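Local coordinates for serine--tRNA ligase (Pyrococcus horikoshii, PDB 2DQ0), which attaches serine to tRNA(Ser) through a seryl-adenylate intermediate, and probably also charges tRNA(Sec) with serine, at residues N190-L195 and R412-I417; A198-A203 and Q301-E306; L204-E209 and L434-G439. All blocks are in the same frame, centred on the assembly; numbering follows the deposited sequence.

All three contacts use helix 190-209, each at a different level. Contact 1 joins its start to helix 410-420, contact 2 sets its middle against strand 301-311, and contact 3 ties its end to the short helix 435-438. Contacts 1 and 2 are buried, and both meet mainly through apolar side chains, with no hydrogen bond across. Each of them also carries pocket residues on the far side: Arg412 in contact 1; Phe302, Lys304 and Glu306 in contact 2. Leu199 joins the two by packing on Ala413 and Ile414. Contact 3 lies at the surface and away from the ligand. It is polar, resting on a hydrogen bond between Tyr437 and Asp205.

Contact 1: N190-L195 and R412-I417; sequences NEIVIL and RAIVAI. With SSA (5'-O-(N-(L-seryl)-sulfamoyl)adenosine), chain G; SO4 (sulfate ion), chain E.
Ile414 reaches from helix 410-420 to Ile192 and Leu195 on helix 190-209. Different atoms of its ethyl arm meet the two partners. CD1 of Ile414 lies 4.0 Å from CG2 of Ile192. CG1 of Ile414, one bond closer to the backbone, lies 4.1 Å from CD2 of Leu195. The arm gets there because CG1 of Ile414 stands opposite the carbonyl carbon (chi1 -76°) and CD1 then continues straight on (chi2 179°). Ile192 answers with its methyl branch rather than its ethyl arm, and the two isoleucines cross obliquely. Leu195 holds CG opposite its own backbone N. Its side chain runs alongside Ile414 in the reverse direction, and the CD2 branch does the touching. No hydrogen bond spans the two segments. The apolar cluster extends to Leu199, which touches Ile414, and to Leu166 and Ile443, which touch Ile192. Val193 and Ile194 pack instead on Ile216 and Ile208 of the second subunit.

Arg412 serves the other side of helix 410-420. Its chain is extended from CG to NE and runs past the ribose, with CD of Arg412 3.4 Å from O2' of the adenylate analogue. The adenine lies over one face of the guanidinium, its C4 3.9 Å above the plane and offset toward the rim of the guanidinium. NE bonds to the carbonyl O of Phe297 and NH2 to that of Glu370, which limits rotation of the flat group. The Phe297 ring adds a cation-pi contact. NH2 of Arg412 also makes a weak bond of 3.4 Å to O4 of a sulfate, probably from the crystallisation liquor. Strand 398-406 leading into helix 410-420, with Arg412 against the adenine, is the strand-helix pattern of motif 3 in class II aminoacyl-tRNA synthetases.

Contact 2: A198-A203 and Q301-E306; sequences ALIRFA and QFHKVE. With SSA (5'-O-(N-(L-seryl)-sulfamoyl)adenosine), chain G.
Val305 points from strand 301-311 into helix 190-209, where its two methyls find separate partners. CG2 of Val305 sits 4.0 Å from CG2 of Ile200. CG1 of Val305 lies 3.6 Å from CB of Ala203. Two residues earlier on the strand, CB of His303 touches CD1 of Ile200 at 4.1 Å. The two segments run nearly parallel, 9° apart. Val276 and Val278 of the neighbouring strand 273-282 extend this apolar layer.

The other face of the strand lines the adenylate pocket. The Phe302 ring lies flat against the adenine, with C4 of the analogue 3.4 Å above the ring plane and offset toward the rim. With an alanine here the adenine is likely to lose its cover on one face and be freer to tilt. Arg412 lies beyond the opposite face of the adenine. Glu306 has CG anti to its backbone N (chi1 176°) and bends at chi2 (87°), which turns its carboxylate to the seryl end. OE1 of Glu306 accepts from the seryl OG at 2.7 Å, and OE2 from the amino N10 at 2.6 Å.

Lys304, another pocket residue, steadies Glu306: its NZ makes a salt bridge to OE1 of Glu306 at 3.2 Å, though the hydrogen bond is weak, and also bonds OG1 of Thr252. On the helix side, ND1 of His303 bonds Asp196 of its own chain and NE2 bonds Tyr219 of the second subunit. One side of the strand thus packs on the helix. On the ligand side, one carboxylate binds both amino group and hydroxyl, consistent with serine recognition shared with Glu254 and Thr406.

Contact 3: L204-E209 and L434-G439; sequences LDRLIE and LWKYTG
The meeting of Asp205 with Tyr437 is a polar surface contact in the class II synthetase core. It links the end of helix 190-209, the long helix of motif 1 at the dimer interface, to the short helix 435-438 near the C-terminus. The backbones stay well apart, the nearest CA atoms being those of Asp205 and Tyr437 at 10.9 Å. Side chains bridge the distance. Tyr437 also packs on Phe202 and Ala198, about one and two turns before Asp205.

Arg206 and Lys436 bring like charges together beside this pair, with NZ of Lys436 4.1 Å from NH1 of Arg206 and near the guanidinium plane. Each has a partner elsewhere. Arg206 forms a salt bridge with Glu333, and NZ of Lys436 bonds the carbonyl O of Val433. Glu333 probably offsets the charge of Arg206, and the carbonyl gives Lys436 a polar partner. CG of Lys436 lies over one face of the Tyr437 ring.

The dimer is close by: the carbonyl O of Tyr437 accepts from Arg201 of the second subunit.

Asp205 divides its carboxylate. OD1 pairs with Arg201 of its own chain. OD2 takes the hydroxyl OH of Tyr437 at 2.6 Å, on its anti side and 21° out of the carboxylate plane.

Contact 1: N190-L195 and R412-I417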
loop_
_atom_site.group_PDB
_atom_site.type_symbol
_atom_site.label_atom_id
_atom_site.label_comp_id
_atom_site.label_asym_id
_atom_site.label_seq_id
_atom_site.Cartn_x
_atom_site.Cartn_y
_atom_site.Cartn_z
ATOM N N ASN A 190 5.411 8.601 -17.439
ATOM C CA ASN A 190 6.680 8.637 -18.152
ATOM C C ASN A 190 7.985 8.773 -17.377
ATOM O O ASN A 190 8.244 8.020 -16.428
ATOM C CB ASN A 190 6.614 9.723 -19.214
ATOM C CG ASN A 190 5.408 9.570 -20.087
ATOM O OD1 ASN A 190 4.544 10.424 -20.107
ATOM N ND2 ASN A 190 5.327 8.454 -20.794
ATOM N N GLU A 191 8.810 9.730 -17.783
ATOM C CA GLU A 191 10.095 9.870 -17.144
ATOM C C GLU A 191 10.001 10.121 -15.652
ATOM O O GLU A 191 10.909 9.755 -14.906
ATOM C CB GLU A 191 10.944 10.927 -17.861
ATOM C CG GLU A 191 10.119 11.973 -18.559
ATOM C CD GLU A 191 9.715 11.587 -19.965
ATOM O OE1 GLU A 191 8.514 11.696 -20.276
ATOM O OE2 GLU A 191 10.589 11.202 -20.765
ATOM N N ILE A 192 8.890 10.679 -15.188
ATOM C CA ILE A 192 8.762 10.917 -13.757
ATOM C C ILE A 192 8.685 9.580 -12.997
ATOM O O ILE A 192 9.092 9.492 -11.839
ATOM C CB ILE A 192 7.525 11.770 -13.447
ATOM C CG1 ILE A 192 7.639 13.124 -14.158
ATOM C CG2 ILE A 192 7.399 11.960 -11.935
ATOM C CD1 ILE A 192 8.868 13.967 -13.713
ATOM N N VAL A 193 8.159 8.540 -13.646
ATOM C CA VAL A 193 8.091 7.232 -13.002
ATOM C C VAL A 193 9.514 6.696 -12.888
ATOM O O VAL A 193 9.897 6.141 -11.854
ATOM C CB VAL A 193 7.216 6.229 -13.804
ATOM C CG1 VAL A 193 7.308 4.849 -13.187
ATOM C CG2 VAL A 193 5.761 6.682 -13.800
ATOM N N ILE A 194 10.308 6.870 -13.943
ATOM C CA ILE A 194 11.684 6.407 -13.895
ATOM C C ILE A 194 12.457 7.203 -12.849
ATOM O O ILE A 194 13.284 6.656 -12.123
ATOM C CB ILE A 194 12.394 6.530 -15.278
ATOM C CG1 ILE A 194 12.308 5.210 -16.051
ATOM C CG2 ILE A 194 13.875 6.758 -15.080
ATOM C CD1 ILE A 194 10.952 4.620 -16.133
ATOM N N LEU A 195 12.181 8.499 -12.772
ATOM C CA LEU A 195 12.864 9.352 -11.808
ATOM C C LEU A 195 12.584 8.917 -10.356
ATOM O O LEU A 195 13.481 8.921 -9.502
ATOM C CB LEU A 195 12.444 10.817 -12.021
ATOM C CG LEU A 195 13.087 11.799 -11.057
ATOM C CD1 LEU A 195 14.605 11.731 -11.194
ATOM C CD2 LEU A 195 12.580 13.179 -11.342
ATOM N N ARG A 412 8.574 14.661 -2.512
ATOM C CA ARG A 412 9.196 15.967 -2.391
ATOM C C ARG A 412 10.561 16.111 -3.013
ATOM O O ARG A 412 10.994 17.232 -3.267
ATOM C CB ARG A 412 9.233 16.388 -0.933
ATOM C CG ARG A 412 7.819 16.432 -0.387
ATOM C CD ARG A 412 7.749 17.051 0.945
ATOM N NE ARG A 412 6.368 17.243 1.318
ATOM C CZ ARG A 412 5.974 17.736 2.481
ATOM N NH1 ARG A 412 4.675 17.880 2.719
ATOM N NH2 ARG A 412 6.879 18.078 3.397
ATOM N N ALA A 413 11.247 15.000 -3.262
ATOM C CA ALA A 413 12.556 15.081 -3.892
ATOM C C ALA A 413 12.282 15.466 -5.360
ATOM O O ALA A 413 12.988 16.280 -5.981
ATOM C CB ALA A 413 13.248 13.741 -3.813
ATOM N N ILE A 414 11.220 14.889 -5.900
ATOM C CA ILE A 414 10.852 15.156 -7.267
ATOM C C ILE A 414 10.462 16.623 -7.406
ATOM O O ILE A 414 10.830 17.254 -8.391
ATOM C CB ILE A 414 9.694 14.208 -7.725
ATOM C CG1 ILE A 414 10.255 12.807 -7.987
ATOM C CG2 ILE A 414 8.999 14.741 -8.986
ATOM C CD1 ILE A 414 9.193 11.809 -8.411
ATOM N N VAL A 415 9.735 17.178 -6.431
ATOM C CA VAL A 415 9.366 18.587 -6.546
ATOM C C VAL A 415 10.653 19.407 -6.473
ATOM O O VAL A 415 10.889 20.274 -7.326
ATOM C CB VAL A 415 8.350 19.095 -5.436
ATOM C CG1 VAL A 415 7.106 18.257 -5.433
ATOM C CG2 VAL A 415 8.972 19.067 -4.091
ATOM N N ALA A 416 11.507 19.106 -5.496
ATOM C CA ALA A 416 12.743 19.863 -5.376
ATOM C C ALA A 416 13.559 19.822 -6.669
ATOM O O ALA A 416 14.106 20.849 -7.089
ATOM C CB ALA A 416 13.575 19.369 -4.198
ATOM N N ILE A 417 13.618 18.657 -7.317
ATOM C CA ILE A 417 14.392 18.541 -8.546
ATOM C C ILE A 417 13.759 19.312 -9.686
ATOM O O ILE A 417 14.463 19.976 -10.444
ATOM C CB ILE A 417 14.607 17.055 -8.948
ATOM C CG1 ILE A 417 15.560 16.404 -7.939
ATOM C CG2 ILE A 417 15.149 16.940 -10.384
ATOM C CD1 ILE A 417 15.820 14.946 -8.186
HETATM N N10 SSA G . 9.876 8.304 9.751
HETATM C CA SSA G . 10.124 9.757 9.723
HETATM C CB SSA G . 11.431 10.071 9.047
HETATM O OG SSA G . 11.377 9.863 7.632
HETATM C C9 SSA G . 9.038 10.542 8.998
HETATM O O9 SSA G . 8.139 9.967 8.389
HETATM N N8 SSA G . 9.104 11.877 9.079
HETATM S S1 SSA G . 8.033 12.790 8.303
HETATM O O1S SSA G . 6.743 12.456 8.890
HETATM O O2S SSA G . 8.541 14.154 8.377
HETATM O "O5'" SSA G . 8.085 12.261 6.828
HETATM C "C5'" SSA G . 9.315 12.278 6.130
HETATM C "C4'" SSA G . 9.206 13.005 4.827
HETATM O "O4'" SSA G . 8.256 12.357 3.959
HETATM C "C3'" SSA G . 8.748 14.450 4.848
HETATM O "O3'" SSA G . 9.815 15.285 5.247
HETATM C "C2'" SSA G . 8.439 14.632 3.372
HETATM O "O2'" SSA G . 9.575 14.719 2.547
HETATM C "C1'" SSA G . 7.691 13.324 3.084
HETATM N N9 SSA G . 6.262 13.373 3.380
HETATM C C8 SSA G . 5.614 13.323 4.604
HETATM N N7 SSA G . 4.311 13.395 4.511
HETATM C C5 SSA G . 4.080 13.504 3.143
HETATM C C6 SSA G . 2.891 13.633 2.377
HETATM N N6 SSA G . 1.677 13.670 2.919
HETATM N N1 SSA G . 3.006 13.706 1.015
HETATM C C2 SSA G . 4.242 13.657 0.470
HETATM N N3 SSA G . 5.436 13.542 1.094
HETATM C C4 SSA G . 5.279 13.484 2.436
HETATM S S SO4 E . 5.024 20.899 5.601
HETATM O O1 SO4 E . 4.356 19.666 6.084
HETATM O O2 SO4 E . 4.777 22.013 6.545
HETATM O O3 SO4 E . 4.475 21.261 4.284
HETATM O O4 SO4 E . 6.482 20.675 5.482
#

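Contact 2: A198-A203 and Q301-E306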
loop_
_atom_site.group_PDB
_atom_site.type_symbol
_atom_site.label_atom_id
_atom_site.label_comp_id
_atom_site.label_asym_id
_atom_site.label_seq_id
_atom_site.Cartn_x
_atom_site.Cartn_y
_atom_site.Cartn_z
ATOM N N ALA A 198 14.422 5.767 -9.698
ATOM C CA ALA A 198 15.839 6.106 -9.664
ATOM C C ALA A 198 16.226 6.673 -8.309
ATOM O O ALA A 198 17.259 6.289 -7.748
ATOM C CB ALA A 198 16.172 7.105 -10.772
ATOM N N LEU A 199 15.390 7.569 -7.783
ATOM C CA LEU A 199 15.650 8.182 -6.482
ATOM C C LEU A 199 15.711 7.142 -5.350
ATOM O O LEU A 199 16.526 7.263 -4.447
ATOM C CB LEU A 199 14.592 9.262 -6.198
ATOM C CG LEU A 199 14.842 10.613 -6.889
ATOM C CD1 LEU A 199 13.620 11.552 -6.810
ATOM C CD2 LEU A 199 16.027 11.258 -6.217
ATOM N N ILE A 200 14.857 6.121 -5.419
ATOM C CA ILE A 200 14.831 5.037 -4.454
ATOM C C ILE A 200 16.182 4.276 -4.512
ATOM O O ILE A 200 16.853 4.125 -3.496
ATOM C CB ILE A 200 13.655 4.063 -4.766
ATOM C CG1 ILE A 200 12.329 4.704 -4.369
ATOM C CG2 ILE A 200 13.820 2.716 -4.016
ATOM C CD1 ILE A 200 11.106 3.880 -4.823
ATOM N N ARG A 201 16.570 3.803 -5.696
ATOM C CA ARG A 201 17.828 3.085 -5.870
ATOM C C ARG A 201 19.046 3.883 -5.412
ATOM O O ARG A 201 19.916 3.353 -4.724
ATOM C CB ARG A 201 18.034 2.666 -7.330
ATOM C CG ARG A 201 17.425 1.316 -7.697
ATOM C CD ARG A 201 17.734 0.219 -6.661
ATOM N NE ARG A 201 19.150 -0.143 -6.509
ATOM C CZ ARG A 201 19.795 -1.024 -7.276
ATOM N NH1 ARG A 201 21.074 -1.286 -7.044
ATOM N NH2 ARG A 201 19.166 -1.638 -8.280
ATOM N N PHE A 202 19.110 5.151 -5.799
ATOM C CA PHE A 202 20.211 6.015 -5.389
ATOM C C PHE A 202 20.295 6.047 -3.853
ATOM O O PHE A 202 21.320 5.691 -3.273
ATOM C CB PHE A 202 19.987 7.412 -5.960
ATOM C CG PHE A 202 20.867 8.463 -5.379
ATOM C CD1 PHE A 202 22.244 8.402 -5.530
ATOM C CD2 PHE A 202 20.312 9.538 -4.689
ATOM C CE1 PHE A 202 23.057 9.403 -4.997
ATOM C CE2 PHE A 202 21.117 10.549 -4.151
ATOM C CZ PHE A 202 22.487 10.484 -4.304
ATOM N N ALA A 203 19.207 6.444 -3.196
ATOM C CA ALA A 203 19.180 6.501 -1.736
ATOM C C ALA A 203 19.596 5.164 -1.172
ATOM O O ALA A 203 20.469 5.070 -0.319
ATOM C CB ALA A 203 17.783 6.843 -1.241
ATOM N N GLN A 301 -0.415 9.099 -0.793
ATOM C CA GLN A 301 0.574 8.037 -0.962
ATOM C C GLN A 301 1.842 8.561 -1.614
ATOM O O GLN A 301 1.794 9.375 -2.541
ATOM C CB GLN A 301 0.023 6.854 -1.793
ATOM C CG GLN A 301 0.078 7.047 -3.277
ATOM C CD GLN A 301 -0.432 5.853 -4.105
ATOM O OE1 GLN A 301 -1.532 5.339 -3.874
ATOM N NE2 GLN A 301 0.356 5.447 -5.107
ATOM N N PHE A 302 2.971 8.099 -1.091
ATOM C CA PHE A 302 4.288 8.443 -1.608
ATOM C C PHE A 302 5.297 7.370 -1.227
ATOM O O PHE A 302 5.083 6.564 -0.299
ATOM C CB PHE A 302 4.779 9.794 -1.089
ATOM C CG PHE A 302 4.924 9.865 0.405
ATOM C CD1 PHE A 302 3.826 10.140 1.215
ATOM C CD2 PHE A 302 6.170 9.702 1.003
ATOM C CE1 PHE A 302 3.972 10.258 2.599
ATOM C CE2 PHE A 302 6.328 9.822 2.389
ATOM C CZ PHE A 302 5.228 10.100 3.187
ATOM N N HIS A 303 6.401 7.367 -1.954
ATOM C CA HIS A 303 7.470 6.410 -1.731
ATOM C C HIS A 303 8.570 7.052 -0.897
ATOM O O HIS A 303 8.893 8.231 -1.086
ATOM C CB HIS A 303 8.009 5.964 -3.080
ATOM C CG HIS A 303 7.016 5.200 -3.888
ATOM N ND1 HIS A 303 7.085 5.108 -5.261
ATOM C CD2 HIS A 303 5.948 4.454 -3.512
ATOM C CE1 HIS A 303 6.101 4.340 -5.696
ATOM N NE2 HIS A 303 5.395 3.929 -4.655
ATOM N N LYS A 304 9.134 6.284 0.033
ATOM C CA LYS A 304 10.204 6.788 0.880
ATOM C C LYS A 304 11.253 5.765 1.305
ATOM O O LYS A 304 10.937 4.685 1.779
ATOM C CB LYS A 304 9.618 7.451 2.125
ATOM C CG LYS A 304 10.665 8.091 3.013
ATOM C CD LYS A 304 10.027 8.987 4.082
ATOM C CE LYS A 304 8.995 8.218 4.917
ATOM N NZ LYS A 304 9.579 7.008 5.583
ATOM N N VAL A 305 12.513 6.120 1.100
ATOM C CA VAL A 305 13.633 5.289 1.502
ATOM C C VAL A 305 13.923 5.823 2.903
ATOM O O VAL A 305 14.192 7.017 3.070
ATOM C CB VAL A 305 14.840 5.521 0.585
ATOM C CG1 VAL A 305 16.066 4.773 1.104
ATOM C CG2 VAL A 305 14.498 5.067 -0.818
ATOM N N GLU A 306 13.866 4.945 3.901
ATOM C CA GLU A 306 14.037 5.350 5.296
ATOM C C GLU A 306 15.221 4.772 6.065
ATOM O O GLU A 306 15.522 3.585 5.958
ATOM C CB GLU A 306 12.747 4.991 6.050
ATOM C CG GLU A 306 12.767 5.256 7.541
ATOM C CD GLU A 306 12.350 6.662 7.869
ATOM O OE1 GLU A 306 12.437 7.520 6.972
ATOM O OE2 GLU A 306 11.943 6.907 9.025
HETATM N N10 SSA G . 9.876 8.304 9.751
HETATM C CA SSA G . 10.124 9.757 9.723
HETATM C CB SSA G . 11.431 10.071 9.047
HETATM O OG SSA G . 11.377 9.863 7.632
HETATM C C9 SSA G . 9.038 10.542 8.998
HETATM O O9 SSA G . 8.139 9.967 8.389
HETATM N N8 SSA G . 9.104 11.877 9.079
HETATM S S1 SSA G . 8.033 12.790 8.303
HETATM O O1S SSA G . 6.743 12.456 8.890
HETATM O O2S SSA G . 8.541 14.154 8.377
HETATM O "O5'" SSA G . 8.085 12.261 6.828
HETATM C "C5'" SSA G . 9.315 12.278 6.130
HETATM C "C4'" SSA G . 9.206 13.005 4.827
HETATM O "O4'" SSA G . 8.256 12.357 3.959
HETATM C "C3'" SSA G . 8.748 14.450 4.848
HETATM O "O3'" SSA G . 9.815 15.285 5.247
HETATM C "C2'" SSA G . 8.439 14.632 3.372
HETATM O "O2'" SSA G . 9.575 14.719 2.547
HETATM C "C1'" SSA G . 7.691 13.324 3.084
HETATM N N9 SSA G . 6.262 13.373 3.380
HETATM C C8 SSA G . 5.614 13.323 4.604
HETATM N N7 SSA G . 4.311 13.395 4.511
HETATM C C5 SSA G . 4.080 13.504 3.143
HETATM C C6 SSA G . 2.891 13.633 2.377
HETATM N N6 SSA G . 1.677 13.670 2.919
HETATM N N1 SSA G . 3.006 13.706 1.015
HETATM C C2 SSA G . 4.242 13.657 0.470
HETATM N N3 SSA G . 5.436 13.542 1.094
HETATM C C4 SSA G . 5.279 13.484 2.436
#

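Contact 3: L204-E209 and L434-G439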
loop_
_atom_site.group_PDB
_atom_site.type_symbol
_atom_site.label_atom_id
_atom_site.label_comp_id
_atom_site.label_asym_id
_atom_site.label_seq_id
_atom_site.Cartn_x
_atom_site.Cartn_y
_atom_site.Cartn_z
ATOM N N LEU A 204 18.936 4.130 -1.664
ATOM C CA LEU A 204 19.190 2.767 -1.247
ATOM C C LEU A 204 20.666 2.396 -1.337
ATOM O O LEU A 204 21.231 1.871 -0.385
ATOM C CB LEU A 204 18.371 1.829 -2.118
ATOM C CG LEU A 204 17.706 0.659 -1.419
ATOM C CD1 LEU A 204 17.228 1.045 -0.018
ATOM C CD2 LEU A 204 16.539 0.231 -2.278
ATOM N N ASP A 205 21.279 2.678 -2.483
ATOM C CA ASP A 205 22.681 2.356 -2.716
ATOM C C ASP A 205 23.628 3.018 -1.727
ATOM O O ASP A 205 24.487 2.372 -1.115
ATOM C CB ASP A 205 23.081 2.751 -4.144
ATOM C CG ASP A 205 22.653 1.721 -5.183
ATOM O OD1 ASP A 205 22.141 0.631 -4.820
ATOM O OD2 ASP A 205 22.833 1.998 -6.381
ATOM N N ARG A 206 23.467 4.317 -1.567
ATOM C CA ARG A 206 24.324 5.045 -0.673
ATOM C C ARG A 206 24.246 4.586 0.783
ATOM O O ARG A 206 25.279 4.452 1.429
ATOM C CB ARG A 206 24.024 6.533 -0.774
ATOM C CG ARG A 206 25.221 7.337 -1.193
ATOM C CD ARG A 206 25.656 6.936 -2.569
ATOM N NE ARG A 206 26.254 8.059 -3.277
ATOM C CZ ARG A 206 26.489 8.061 -4.587
ATOM N NH1 ARG A 206 26.186 6.994 -5.335
ATOM N NH2 ARG A 206 26.997 9.144 -5.162
ATOM N N LEU A 207 23.047 4.361 1.313
ATOM C CA LEU A 207 22.936 3.911 2.696
ATOM C C LEU A 207 23.552 2.528 2.817
ATOM O O LEU A 207 24.182 2.208 3.833
ATOM C CB LEU A 207 21.486 3.880 3.169
ATOM C CG LEU A 207 20.984 5.180 3.803
ATOM C CD1 LEU A 207 21.722 5.411 5.109
ATOM C CD2 LEU A 207 21.186 6.356 2.870
ATOM N N ILE A 208 23.384 1.710 1.779
ATOM C CA ILE A 208 23.978 0.374 1.785
ATOM C C ILE A 208 25.506 0.481 1.853
ATOM O O ILE A 208 26.148 -0.250 2.597
ATOM C CB ILE A 208 23.595 -0.434 0.541
ATOM C CG1 ILE A 208 22.151 -0.912 0.655
ATOM C CG2 ILE A 208 24.486 -1.645 0.411
ATOM C CD1 ILE A 208 21.719 -1.751 -0.525
ATOM N N GLU A 209 26.095 1.386 1.084
ATOM C CA GLU A 209 27.541 1.540 1.156
ATOM C C GLU A 209 27.954 1.937 2.589
ATOM O O GLU A 209 29.027 1.564 3.047
ATOM C CB GLU A 209 28.038 2.617 0.182
ATOM C CG GLU A 209 27.591 2.461 -1.255
ATOM C CD GLU A 209 27.886 3.702 -2.097
ATOM O OE1 GLU A 209 27.456 3.743 -3.275
ATOM O OE2 GLU A 209 28.545 4.639 -1.580
ATOM N N LEU A 434 22.268 10.917 -10.860
ATOM C CA LEU A 434 21.164 10.008 -11.189
ATOM C C LEU A 434 21.186 9.446 -12.608
ATOM O O LEU A 434 20.446 8.507 -12.911
ATOM C CB LEU A 434 19.799 10.680 -10.943
ATOM C CG LEU A 434 19.501 11.189 -9.532
ATOM C CD1 LEU A 434 18.232 11.986 -9.503
ATOM C CD2 LEU A 434 19.421 10.014 -8.581
ATOM N N TRP A 435 22.022 10.005 -13.478
ATOM C CA TRP A 435 22.099 9.539 -14.870
ATOM C C TRP A 435 22.284 8.015 -15.011
ATOM O O TRP A 435 21.727 7.396 -15.926
ATOM C CB TRP A 435 23.235 10.244 -15.613
ATOM C CG TRP A 435 23.076 11.728 -15.795
ATOM C CD1 TRP A 435 22.008 12.498 -15.432
ATOM C CD2 TRP A 435 24.018 12.615 -16.397
ATOM N NE1 TRP A 435 22.226 13.810 -15.772
ATOM C CE2 TRP A 435 23.453 13.911 -16.367
ATOM C CE3 TRP A 435 25.289 12.442 -16.959
ATOM C CZ2 TRP A 435 24.115 15.029 -16.880
ATOM C CZ3 TRP A 435 25.949 13.551 -17.465
ATOM C CH2 TRP A 435 25.361 14.830 -17.424
ATOM N N LYS A 436 23.066 7.408 -14.120
ATOM C CA LYS A 436 23.273 5.975 -14.206
ATOM C C LYS A 436 21.970 5.244 -13.903
ATOM O O LYS A 436 21.751 4.127 -14.381
ATOM C CB LYS A 436 24.394 5.506 -13.264
ATOM C CG LYS A 436 24.202 5.794 -11.779
ATOM C CD LYS A 436 25.458 5.360 -11.016
ATOM C CE LYS A 436 25.494 5.833 -9.558
ATOM N NZ LYS A 436 25.970 7.248 -9.372
ATOM N N TYR A 437 21.079 5.889 -13.153
ATOM C CA TYR A 437 19.808 5.253 -12.810
ATOM C C TYR A 437 18.663 5.541 -13.769
ATOM O O TYR A 437 17.820 4.669 -14.001
ATOM C CB TYR A 437 19.363 5.659 -11.409
ATOM C CG TYR A 437 20.336 5.317 -10.318
ATOM C CD1 TYR A 437 21.147 6.298 -9.764
ATOM C CD2 TYR A 437 20.425 4.016 -9.812
ATOM C CE1 TYR A 437 22.029 6.001 -8.721
ATOM C CE2 TYR A 437 21.306 3.708 -8.762
ATOM C CZ TYR A 437 22.100 4.709 -8.222
ATOM O OH TYR A 437 22.947 4.443 -7.171
ATOM N N THR A 438 18.631 6.756 -14.319
ATOM C CA THR A 438 17.557 7.166 -15.227
ATOM C C THR A 438 17.760 6.889 -16.707
ATOM O O THR A 438 16.819 6.518 -17.408
ATOM C CB THR A 438 17.277 8.682 -15.123
ATOM O OG1 THR A 438 18.481 9.410 -15.408
ATOM C CG2 THR A 438 16.769 9.036 -13.748
ATOM N N GLY A 439 18.978 7.107 -17.181
ATOM C CA GLY A 439 19.263 6.929 -18.585
ATOM C C GLY A 439 19.328 8.326 -19.160
ATOM O O GLY A 439 20.400 8.831 -19.497
#